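Side-chain contacts in D-lactate dehydrogenase (Fermentative) (Pseudomonas aeruginosa, PDB 6ABJ), which catalyses the NAD-dependent interconversion of D-lactate and pyruvate, working as a tetramer of the D-isomer specific 2-hydroxyacid dehydrogenase family: residues I129-N133 with R134-R138; N141-E145 with G146-L150; T154-L158 with H159-V163; L301-P304 with N305-V308. All coordinates share one frame; numbering follows the deposited sequence.

Contact 1 (I129-N133 with R134-R138); sequences ILTLN and RRLHR
T131 and H137 meet because their first torsions aim them at one another across the end of a helix. T131 holds OG1 opposite its own backbone N (chi1 -172°), beside the carbonyl carbon, while H137 folds CG in between its N and carbonyl carbon, which swings the imidazole back. The two side chains cross at about a right angle, and T131 OG1 lies at the edge of the ring, hydrogen-bonded to H137 ND1 at 3.3 Å. Threonine suits the spot because it supplies a hydroxyl for H137 ND1 on a short side chain, and L136 CB packs 3.6 Å from T131 OG1. H137 also meets Y140 of the second subunit, edge-to-face.

The bend at chi2 (86°) brings the R135 guanidinium back edge-on to N133 O, to which R135 NH1 donates at 2.8 Å. NH1 also bonds Y270 OH, and NE bonds G152 O, so several acceptors fix the group. N133 and R134 run side by side with R134 CD 3.3 Å from N133 OD1; the amide itself gives ND2 to F156 O, whereas R134 sends its charged end to A120 O and A313 O of the second subunit.

The backbone accounts for the end of the helix. R134 N still bonds L130 O as in a helix, at 3.0 Å, but R135 then takes positive phi (54°). L136 N reaches T131 O at 3.0 Å, and R135 N makes a weak 3.4 Å bond to L132 O. This is a Schellman motif with arginine at C-prime, ending helix 118-134 just before helix 136-143 begins.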
loop_
_atom_site.group_PDB
_atom_site.type_symbol
_atom_site.label_atom_id
_atom_site.label_comp_id
_atom_site.label_asym_id
_atom_site.label_seq_id
_atom_site.Cartn_x
_atom_site.Cartn_y
_atom_site.Cartn_z
ATOM N N ILE B 129 -5.773 19.513 -2.084
ATOM C CA ILE B 129 -6.945 19.656 -2.979
ATOM C C ILE B 129 -6.788 18.806 -4.240
ATOM O O ILE B 129 -7.704 18.052 -4.632
ATOM C CB ILE B 129 -7.133 21.154 -3.395
ATOM C CG1 ILE B 129 -7.647 21.911 -2.187
ATOM C CG2 ILE B 129 -8.128 21.275 -4.537
ATOM C CD1 ILE B 129 -7.717 23.385 -2.297
ATOM N N LEU B 130 -5.621 18.885 -4.868
ATOM C CA LEU B 130 -5.444 18.208 -6.140
ATOM C C LEU B 130 -5.337 16.724 -5.978
ATOM O O LEU B 130 -5.884 15.987 -6.767
ATOM C CB LEU B 130 -4.211 18.743 -6.869
ATOM C CG LEU B 130 -4.541 20.065 -7.601
ATOM C CD1 LEU B 130 -3.270 20.772 -7.880
ATOM C CD2 LEU B 130 -5.400 19.808 -8.848
ATOM N N THR B 131 -4.677 16.258 -4.904
ATOM C CA THR B 131 -4.598 14.849 -4.704
ATOM C C THR B 131 -6.003 14.251 -4.452
ATOM O O THR B 131 -6.311 13.156 -4.923
ATOM C CB THR B 131 -3.549 14.390 -3.634
ATOM O OG1 THR B 131 -3.458 12.955 -3.704
ATOM C CG2 THR B 131 -3.950 14.666 -2.283
ATOM N N LEU B 132 -6.800 14.931 -3.654
ATOM C CA LEU B 132 -8.129 14.454 -3.385
ATOM C C LEU B 132 -9.007 14.474 -4.663
ATOM O O LEU B 132 -9.724 13.526 -4.952
ATOM C CB LEU B 132 -8.797 15.312 -2.316
ATOM C CG LEU B 132 -8.328 15.091 -0.855
ATOM C CD1 LEU B 132 -8.707 16.268 0.023
ATOM C CD2 LEU B 132 -8.979 13.784 -0.370
ATOM N N ASN B 133 -8.906 15.576 -5.402
ATOM C CA ASN B 133 -9.749 15.800 -6.569
ATOM C C ASN B 133 -9.451 14.690 -7.612
ATOM O O ASN B 133 -10.360 13.989 -8.087
ATOM C CB ASN B 133 -9.406 17.160 -7.113
ATOM C CG ASN B 133 -10.196 17.545 -8.344
ATOM O OD1 ASN B 133 -10.629 16.682 -9.134
ATOM N ND2 ASN B 133 -10.291 18.843 -8.577
ATOM N N ARG B 134 -8.172 14.519 -7.921
ATOM C CA ARG B 134 -7.759 13.628 -8.968
ATOM C C ARG B 134 -7.422 12.191 -8.396
ATOM O O ARG B 134 -6.964 11.298 -9.134
ATOM C CB ARG B 134 -6.622 14.189 -9.804
ATOM C CG ARG B 134 -6.850 15.637 -10.299
ATOM C CD ARG B 134 -8.158 15.767 -11.072
ATOM N NE ARG B 134 -8.020 15.103 -12.315
ATOM C CZ ARG B 134 -7.687 15.664 -13.481
ATOM N NH1 ARG B 134 -7.610 16.959 -13.644
ATOM N NH2 ARG B 134 -7.535 14.900 -14.517
ATOM N N ARG B 135 -7.639 12.016 -7.100
ATOM C CA ARG B 135 -7.390 10.734 -6.463
ATOM C C ARG B 135 -5.988 10.224 -6.715
ATOM O O ARG B 135 -5.781 9.030 -6.934
ATOM C CB ARG B 135 -8.402 9.697 -6.953
ATOM C CG ARG B 135 -9.788 9.856 -6.358
ATOM C CD ARG B 135 -10.608 10.843 -7.168
ATOM N NE ARG B 135 -12.034 10.544 -7.110
ATOM C CZ ARG B 135 -12.990 11.466 -7.136
ATOM N NH1 ARG B 135 -12.669 12.750 -7.224
ATOM N NH2 ARG B 135 -14.265 11.108 -7.078
ATOM N N LEU B 136 -5.022 11.128 -6.680
ATOM C CA LEU B 136 -3.682 10.774 -7.057
ATOM C C LEU B 136 -3.016 9.725 -6.118
ATOM O O LEU B 136 -2.258 8.929 -6.571
ATOM C CB LEU B 136 -2.808 11.990 -7.096
ATOM C CG LEU B 136 -3.204 13.104 -8.126
ATOM C CD1 LEU B 136 -2.327 14.339 -8.051
ATOM C CD2 LEU B 136 -3.288 12.506 -9.509
ATOM N N HIS B 137 -3.345 9.778 -4.843
ATOM C CA HIS B 137 -2.822 8.807 -3.846
ATOM C C HIS B 137 -3.377 7.415 -4.179
ATOM O O HIS B 137 -2.634 6.406 -4.152
ATOM C CB HIS B 137 -3.214 9.304 -2.440
ATOM C CG HIS B 137 -4.676 9.480 -2.219
ATOM N ND1 HIS B 137 -5.429 10.466 -2.804
ATOM C CD2 HIS B 137 -5.539 8.779 -1.470
ATOM C CE1 HIS B 137 -6.673 10.363 -2.426
ATOM N NE2 HIS B 137 -6.758 9.349 -1.593
ATOM N N ARG B 138 -4.638 7.356 -4.590
ATOM C CA ARG B 138 -5.258 6.057 -5.005
ATOM C C ARG B 138 -4.647 5.569 -6.338
ATOM O O ARG B 138 -4.324 4.386 -6.490
ATOM C CB ARG B 138 -6.739 6.180 -5.131
ATOM C CG ARG B 138 -7.419 6.625 -3.788
ATOM C CD ARG B 138 -8.967 6.446 -3.840
ATOM N NE ARG B 138 -9.308 5.038 -4.017
ATOM C CZ ARG B 138 -10.345 4.564 -4.715
ATOM N NH1 ARG B 138 -11.250 5.389 -5.259
ATOM N NH2 ARG B 138 -10.481 3.248 -4.809
#

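Contact 2 (N141-E145 with G146-L150); sequences NRTRE and GDFSL
R142, G146 and D147 carry this contact, a Schellman motif that ends helix 136-143 and runs on into an Asx turn. G146 is the C-prime residue, and its positive phi (80°) suits glycine, since a CB here would press against the carbonyl oxygen of E145. The G146 N-H closes a type I turn onto T143 O at 3.0 Å. D147 N returns to R142 O at 2.9 Å, and E145 N reaches that same oxygen from the opposite face of its plane, so two donors hold it.

R142 and D147 lie side by side and point the same way, guanidinium and carboxylate planes only 4° apart. The arginine is extended from CG to NE, and this length lets its aliphatic part run past the aspartate, with R142 CD 3.5 Å from D147 OD2. The opposite charges probably attract, but form no salt bridge: R142 NE is 4.1 Å from D147 OD2, which sits well out of the guanidinium plane. Instead R142 NH1 donates in that plane to S149 O at 2.9 Å, and also to H151 O, so the long side chain ties the loop back to its helix.

T143 offers its methyl to F148, T143 CG2 lying 4.0 Å from F148 CD1, while its hydroxyl bonds V308 O of the second subunit. The ring of F148 also meets F283 of that subunit. Aspartate suits position 147 because each carboxylate oxygen has a task. A water lies between D147 OD2 and E145 OE1. D147 OD1 takes the backbone N of S149 on its anti side, and S149 OG lies 2.7 Å from D147 OD1 on its syn lone pair.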
loop_
_atom_site.group_PDB
_atom_site.type_symbol
_atom_site.label_atom_id
_atom_site.label_comp_id
_atom_site.label_asym_id
_atom_site.label_seq_id
_atom_site.Cartn_x
_atom_site.Cartn_y
_atom_site.Cartn_z
ATOM N N ASN B 141 -1.131 4.068 -5.962
ATOM C CA ASN B 141 -1.153 2.720 -5.433
ATOM C C ASN B 141 -1.619 1.665 -6.448
ATOM O O ASN B 141 -1.178 0.563 -6.403
ATOM C CB ASN B 141 -2.000 2.672 -4.148
ATOM C CG ASN B 141 -1.250 3.296 -2.949
ATOM O OD1 ASN B 141 -0.007 3.287 -2.865
ATOM N ND2 ASN B 141 -1.996 3.839 -2.047
ATOM N N ARG B 142 -2.501 2.047 -7.346
ATOM C CA ARG B 142 -2.869 1.170 -8.424
ATOM C C ARG B 142 -1.768 0.956 -9.411
ATOM O O ARG B 142 -1.343 -0.162 -9.672
ATOM C CB ARG B 142 -4.100 1.706 -9.184
ATOM C CG ARG B 142 -5.394 1.629 -8.373
ATOM C CD ARG B 142 -6.519 2.020 -9.296
ATOM N NE ARG B 142 -7.743 2.216 -8.557
ATOM C CZ ARG B 142 -8.910 2.594 -9.080
ATOM N NH1 ARG B 142 -9.031 2.866 -10.391
ATOM N NH2 ARG B 142 -9.947 2.760 -8.258
ATOM N N THR B 143 -1.240 2.035 -9.952
ATOM C CA THR B 143 -0.244 1.827 -11.025
ATOM C C THR B 143 1.049 1.172 -10.551
ATOM O O THR B 143 1.708 0.427 -11.303
ATOM C CB THR B 143 0.085 3.146 -11.768
ATOM O OG1 THR B 143 0.705 4.097 -10.905
ATOM C CG2 THR B 143 -1.169 3.779 -12.363
ATOM N N ARG B 144 1.413 1.403 -9.306
ATOM C CA ARG B 144 2.606 0.797 -8.723
ATOM C C ARG B 144 2.525 -0.706 -8.793
ATOM O O ARG B 144 3.507 -1.356 -8.812
ATOM C CB ARG B 144 2.731 1.113 -7.254
ATOM C CG ARG B 144 3.213 2.487 -6.949
ATOM C CD ARG B 144 4.710 2.580 -7.070
ATOM N NE ARG B 144 5.361 2.110 -5.870
ATOM C CZ ARG B 144 6.566 2.495 -5.463
ATOM N NH1 ARG B 144 7.275 3.374 -6.155
ATOM N NH2 ARG B 144 7.026 1.986 -4.345
ATOM N N GLU B 145 1.320 -1.214 -8.734
ATOM C CA GLU B 145 1.088 -2.629 -8.732
ATOM C C GLU B 145 0.602 -3.183 -10.128
ATOM O O GLU B 145 0.155 -4.342 -10.257
ATOM C CB GLU B 145 0.136 -3.040 -7.558
ATOM C CG GLU B 145 -1.305 -2.544 -7.588
ATOM C CD GLU B 145 -2.220 -3.059 -6.444
ATOM O OE1 GLU B 145 -3.185 -2.322 -6.006
ATOM O OE2 GLU B 145 -2.029 -4.217 -6.026
ATOM N N GLY B 146 0.669 -2.348 -11.160
ATOM C CA GLY B 146 0.188 -2.750 -12.487
ATOM C C GLY B 146 -1.280 -2.678 -12.706
ATOM O O GLY B 146 -1.781 -3.282 -13.653
ATOM N N ASP B 147 -1.999 -1.943 -11.866
ATOM C CA ASP B 147 -3.367 -1.699 -12.087
ATOM C C ASP B 147 -3.493 -0.316 -12.745
ATOM O O ASP B 147 -3.337 0.712 -12.103
ATOM C CB ASP B 147 -4.214 -1.756 -10.792
ATOM C CG ASP B 147 -5.657 -1.502 -10.999
ATOM O OD1 ASP B 147 -6.079 -1.214 -12.146
ATOM O OD2 ASP B 147 -6.415 -1.442 -9.997
ATOM N N PHE B 148 -3.775 -0.336 -14.059
ATOM C CA PHE B 148 -3.916 0.883 -14.849
ATOM C C PHE B 148 -5.316 1.270 -15.134
ATOM O O PHE B 148 -5.583 2.084 -16.016
ATOM C CB PHE B 148 -3.069 0.730 -16.145
ATOM C CG PHE B 148 -1.663 0.328 -15.903
ATOM C CD1 PHE B 148 -0.741 1.238 -15.411
ATOM C CD2 PHE B 148 -1.235 -0.982 -16.158
ATOM C CE1 PHE B 148 0.554 0.858 -15.210
ATOM C CE2 PHE B 148 0.068 -1.343 -15.960
ATOM C CZ PHE B 148 0.952 -0.409 -15.426
ATOM N N SER B 149 -6.251 0.681 -14.385
ATOM C CA SER B 149 -7.653 0.942 -14.568
ATOM C C SER B 149 -8.066 2.210 -13.847
ATOM O O SER B 149 -7.482 2.611 -12.839
ATOM C CB SER B 149 -8.452 -0.279 -14.105
ATOM O OG SER B 149 -8.610 -0.348 -12.713
ATOM N N LEU B 150 -9.063 2.909 -14.429
ATOM C CA LEU B 150 -9.384 4.246 -14.032
ATOM C C LEU B 150 -10.696 4.380 -13.262
ATOM O O LEU B 150 -11.071 5.500 -12.838
ATOM C CB LEU B 150 -9.395 5.194 -15.249
ATOM C CG LEU B 150 -8.073 5.363 -15.935
ATOM C CD1 LEU B 150 -8.221 6.400 -17.048
ATOM C CD2 LEU B 150 -7.003 5.820 -14.950
HETATM O O HOH W 1 -5.510 -1.824 -7.564
#

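Contact 3 (T154-L158 with H159-V163); sequences TGFDL and HGKRV
K161 curls back over the preceding residues to put its ammonium on the backbone of D157. Chi1 (-62°) sets K161 CG 3.1 Å from D157 O; the bend at chi2 (-58°) turns the chain back, and a second bend at chi4 brings NZ onto that oxygen. The bond from K161 NZ to D157 O is 2.7 Å long and lies in the carbonyl plane. A long, flexible lysine suits the position, because NZ can serve this carbonyl and also form a salt bridge with E318 of the second subunit.

F156 packs against the same chain. Its CG stands between its own backbone N and carbonyl carbon (chi1 62°), which places the ring beside the methylenes, F156 CD2 lying 4.1 Å from K161 CE.

Next along the chain, L158 to K161 form a type II turn, closed by K161 N to L158 O at 2.9 Å. G160 fills the corner that needs positive phi, where a side chain would crowd the carbonyl of H159. D157 directs OD1 to T316 OG1 of the second subunit, and D157 OD2 accepts a hydrogen bond from a water at 2.6 Å, which is only weakly linked to H159 ND1. The backbone N-H groups of L158 and H159 both bond the carboxylate of E123 in that subunit.

The L158 side chain packs on I129, L130 and N133 of helix 118-134. The turn delivers the chain from the intersubunit loop into strand 162-166, an inner strand, the first in chain order, of the Rossmann-type parallel sheet, with V163 already packed on helix 170-181.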
loop_
_atom_site.group_PDB
_atom_site.type_symbol
_atom_site.label_atom_id
_atom_site.label_comp_id
_atom_site.label_asym_id
_atom_site.label_seq_id
_atom_site.Cartn_x
_atom_site.Cartn_y
_atom_site.Cartn_z
ATOM N N THR B 154 -12.341 9.625 -11.462
ATOM C CA THR B 154 -12.797 10.831 -12.088
ATOM C C THR B 154 -12.864 11.988 -11.115
ATOM O O THR B 154 -13.579 11.880 -10.079
ATOM C CB THR B 154 -14.172 10.633 -12.751
ATOM O OG1 THR B 154 -14.092 9.531 -13.616
ATOM C CG2 THR B 154 -14.558 11.858 -13.575
ATOM N N GLY B 155 -12.261 13.109 -11.470
ATOM C CA GLY B 155 -12.311 14.330 -10.666
ATOM C C GLY B 155 -13.193 15.412 -11.243
ATOM O O GLY B 155 -14.207 15.111 -11.926
ATOM N N PHE B 156 -12.856 16.637 -10.931
ATOM C CA PHE B 156 -13.555 17.798 -11.405
ATOM C C PHE B 156 -12.561 18.914 -11.737
ATOM O O PHE B 156 -11.504 19.049 -11.103
ATOM C CB PHE B 156 -14.601 18.238 -10.361
ATOM C CG PHE B 156 -14.025 18.648 -9.020
ATOM C CD1 PHE B 156 -13.859 17.718 -8.012
ATOM C CD2 PHE B 156 -13.683 19.939 -8.754
ATOM C CE1 PHE B 156 -13.405 18.102 -6.761
ATOM C CE2 PHE B 156 -13.215 20.332 -7.484
ATOM C CZ PHE B 156 -13.130 19.400 -6.475
ATOM N N ASP B 157 -12.897 19.712 -12.739
ATOM C CA ASP B 157 -12.067 20.849 -13.068
ATOM C C ASP B 157 -12.137 21.829 -11.897
ATOM O O ASP B 157 -13.221 22.121 -11.382
ATOM C CB ASP B 157 -12.619 21.594 -14.275
ATOM C CG ASP B 157 -12.509 20.812 -15.548
ATOM O OD1 ASP B 157 -11.952 19.696 -15.528
ATOM O OD2 ASP B 157 -12.990 21.326 -16.577
ATOM N N LEU B 158 -10.992 22.365 -11.493
ATOM C CA LEU B 158 -10.982 23.449 -10.571
ATOM C C LEU B 158 -11.463 24.784 -11.204
ATOM O O LEU B 158 -12.163 25.609 -10.553
ATOM C CB LEU B 158 -9.582 23.659 -10.008
ATOM C CG LEU B 158 -9.048 22.551 -9.075
ATOM C CD1 LEU B 158 -7.625 22.787 -8.664
ATOM C CD2 LEU B 158 -9.935 22.356 -7.829
ATOM N N HIS B 159 -11.071 24.982 -12.448
ATOM C CA HIS B 159 -11.552 26.143 -13.203
ATOM C C HIS B 159 -13.045 26.346 -13.051
ATOM O O HIS B 159 -13.806 25.445 -13.304
ATOM C CB HIS B 159 -11.159 25.997 -14.678
ATOM C CG HIS B 159 -11.505 27.194 -15.499
ATOM N ND1 HIS B 159 -12.560 27.205 -16.392
ATOM C CD2 HIS B 159 -10.961 28.427 -15.547
ATOM C CE1 HIS B 159 -12.657 28.404 -16.941
ATOM N NE2 HIS B 159 -11.697 29.152 -16.444
ATOM N N GLY B 160 -13.467 27.531 -12.610
ATOM C CA GLY B 160 -14.867 27.851 -12.533
ATOM C C GLY B 160 -15.501 27.489 -11.190
ATOM O O GLY B 160 -16.596 27.991 -10.858
ATOM N N LYS B 161 -14.823 26.683 -10.362
ATOM C CA LYS B 161 -15.416 26.291 -9.087
ATOM C C LYS B 161 -15.298 27.421 -8.039
ATOM O O LYS B 161 -14.420 28.289 -8.117
ATOM C CB LYS B 161 -14.762 25.019 -8.518
ATOM C CG LYS B 161 -14.898 23.778 -9.374
ATOM C CD LYS B 161 -16.375 23.448 -9.620
ATOM C CE LYS B 161 -16.632 22.184 -10.440
ATOM N NZ LYS B 161 -15.890 22.205 -11.730
ATOM N N ARG B 162 -16.225 27.412 -7.086
ATOM C CA ARG B 162 -16.215 28.374 -5.983
ATOM C C ARG B 162 -15.369 27.846 -4.858
ATOM O O ARG B 162 -15.615 26.734 -4.377
ATOM C CB ARG B 162 -17.655 28.589 -5.482
ATOM C CG ARG B 162 -18.450 29.341 -6.537
ATOM C CD ARG B 162 -19.945 29.224 -6.405
ATOM N NE ARG B 162 -20.472 29.887 -7.598
ATOM C CZ ARG B 162 -21.711 29.732 -8.042
ATOM N NH1 ARG B 162 -22.554 28.941 -7.389
ATOM N NH2 ARG B 162 -22.127 30.427 -9.104
ATOM N N VAL B 163 -14.399 28.637 -4.432
ATOM C CA VAL B 163 -13.478 28.275 -3.419
ATOM C C VAL B 163 -13.664 29.288 -2.293
ATOM O O VAL B 163 -13.489 30.477 -2.504
ATOM C CB VAL B 163 -12.069 28.337 -3.959
ATOM C CG1 VAL B 163 -11.056 28.110 -2.850
ATOM C CG2 VAL B 163 -11.840 27.296 -5.057
HETATM O O HOH W 2 -12.759 23.874 -17.198
#

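Contact 4 (L301-P304 with N305-V308); sequences LSFP and NVVV
F303 touches both N305 and V306 across the type I turn that joins helix 295-302 to strand 306-308, the last step of a beta-alpha-beta unit in the parallel sheet. F303 CB is the common point: it lies 3.5 Å from V306 CG2 and 3.4 Å from N305 OD1. The turn itself is held lightly, by a weak 3.5 Å bond from V306 N to F303 O. Proline suits the second position, where its ring already fixes the phi required.

N305 keeps CG between its backbone N and carbonyl carbon (chi1 53°), folding the amide back beside the P304 ring. OD1 is buried with no partner in the model, whereas ND2 bonds G269 O of the adjoining strand. Farther along, L301 meets V308 at about a right angle, L301 CD2 to V308 CG2 3.7 Å, an apolar contact joining helix to strand.

In the next shell, L263 of helix 256-265 packs on F303, N305 and V306, and backbone bonds to L271 hold N305 and V307 in the sheet. A water joins helix end to strand, donating to L301 O and to V306 O, each at 2.8 Å.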
loop_
_atom_site.group_PDB
_atom_site.type_symbol
_atom_site.label_atom_id
_atom_site.label_comp_id
_atom_site.label_asym_id
_atom_site.label_seq_id
_atom_site.Cartn_x
_atom_site.Cartn_y
_atom_site.Cartn_z
ATOM N N LEU B 301 -8.998 8.088 8.824
ATOM C CA LEU B 301 -7.943 7.538 8.036
ATOM C C LEU B 301 -8.376 6.442 6.997
ATOM O O LEU B 301 -7.717 6.317 6.002
ATOM C CB LEU B 301 -6.809 6.996 8.874
ATOM C CG LEU B 301 -6.031 8.134 9.565
ATOM C CD1 LEU B 301 -5.208 7.553 10.720
ATOM C CD2 LEU B 301 -5.146 8.931 8.623
ATOM N N SER B 302 -9.508 5.785 7.248
ATOM C CA SER B 302 -10.042 4.703 6.446
ATOM C C SER B 302 -10.725 5.058 5.147
ATOM O O SER B 302 -10.793 4.251 4.209
ATOM C CB SER B 302 -11.127 3.987 7.268
ATOM O OG SER B 302 -10.622 3.234 8.352
ATOM N N PHE B 303 -11.302 6.256 5.137
ATOM C CA PHE B 303 -12.173 6.687 4.056
ATOM C C PHE B 303 -11.305 6.887 2.817
ATOM O O PHE B 303 -10.176 7.383 2.889
ATOM C CB PHE B 303 -12.801 7.989 4.368
ATOM C CG PHE B 303 -13.854 7.898 5.414
ATOM C CD1 PHE B 303 -15.010 7.229 5.149
ATOM C CD2 PHE B 303 -13.696 8.459 6.639
ATOM C CE1 PHE B 303 -16.021 7.159 6.115
ATOM C CE2 PHE B 303 -14.730 8.436 7.571
ATOM C CZ PHE B 303 -15.870 7.794 7.316
ATOM N N PRO B 304 -11.854 6.570 1.670
ATOM C CA PRO B 304 -11.131 6.640 0.421
ATOM C C PRO B 304 -10.941 8.080 -0.045
ATOM O O PRO B 304 -10.147 8.325 -0.908
ATOM C CB PRO B 304 -12.086 5.894 -0.573
ATOM C CG PRO B 304 -13.397 6.039 -0.023
ATOM C CD PRO B 304 -13.130 5.863 1.511
ATOM N N ASN B 305 -11.719 8.990 0.493
ATOM C CA ASN B 305 -11.805 10.377 0.101
ATOM C C ASN B 305 -11.360 11.302 1.229
ATOM O O ASN B 305 -11.724 12.457 1.281
ATOM C CB ASN B 305 -13.252 10.700 -0.307
ATOM C CG ASN B 305 -14.313 10.300 0.772
ATOM O OD1 ASN B 305 -14.096 9.424 1.598
ATOM N ND2 ASN B 305 -15.474 10.951 0.713
ATOM N N VAL B 306 -10.494 10.757 2.063
ATOM C CA VAL B 306 -9.766 11.517 3.107
ATOM C C VAL B 306 -8.272 11.324 2.988
ATOM O O VAL B 306 -7.819 10.212 2.813
ATOM C CB VAL B 306 -10.189 11.061 4.503
ATOM C CG1 VAL B 306 -9.367 11.719 5.586
ATOM C CG2 VAL B 306 -11.664 11.305 4.700
ATOM N N VAL B 307 -7.517 12.438 3.050
ATOM C CA VAL B 307 -6.045 12.396 3.109
ATOM C C VAL B 307 -5.626 13.233 4.304
ATOM O O VAL B 307 -6.059 14.373 4.422
ATOM C CB VAL B 307 -5.425 13.015 1.808
ATOM C CG1 VAL B 307 -3.929 13.146 1.961
ATOM C CG2 VAL B 307 -5.772 12.104 0.598
ATOM N N VAL B 308 -4.781 12.632 5.118
ATOM C CA VAL B 308 -4.240 13.263 6.331
ATOM C C VAL B 308 -2.743 13.262 6.194
ATOM O O VAL B 308 -2.147 12.239 5.902
ATOM C CB VAL B 308 -4.599 12.499 7.591
ATOM C CG1 VAL B 308 -3.910 13.151 8.836
ATOM C CG2 VAL B 308 -6.094 12.428 7.736
HETATM O O HOH W 3 -6.810 8.824 5.088
#

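How the contacts relate
Contacts 1, 2, 3 and 4 follow in series along the chain, all within the NAD-binding domain range. Contacts 1 and 2 share helix 136-143, one at its start and the other at its end, their centres about 14 Å apart. The loop then leads to contact 3, its centre about 13 Å from that of contact 1, which it touches directly. Contact 4 comes much later in sequence yet packs on contact 1, centres about 11 Å apart, where H137 CE1 meets V307 CG2 at 3.6 Å. Contacts 3 and 4 serve the same seven-stranded sheet, at inner strand 162-166 and outermost strand 306-308. All four touch the second subunit, so these helix ends and turns also take part in the subunit interface.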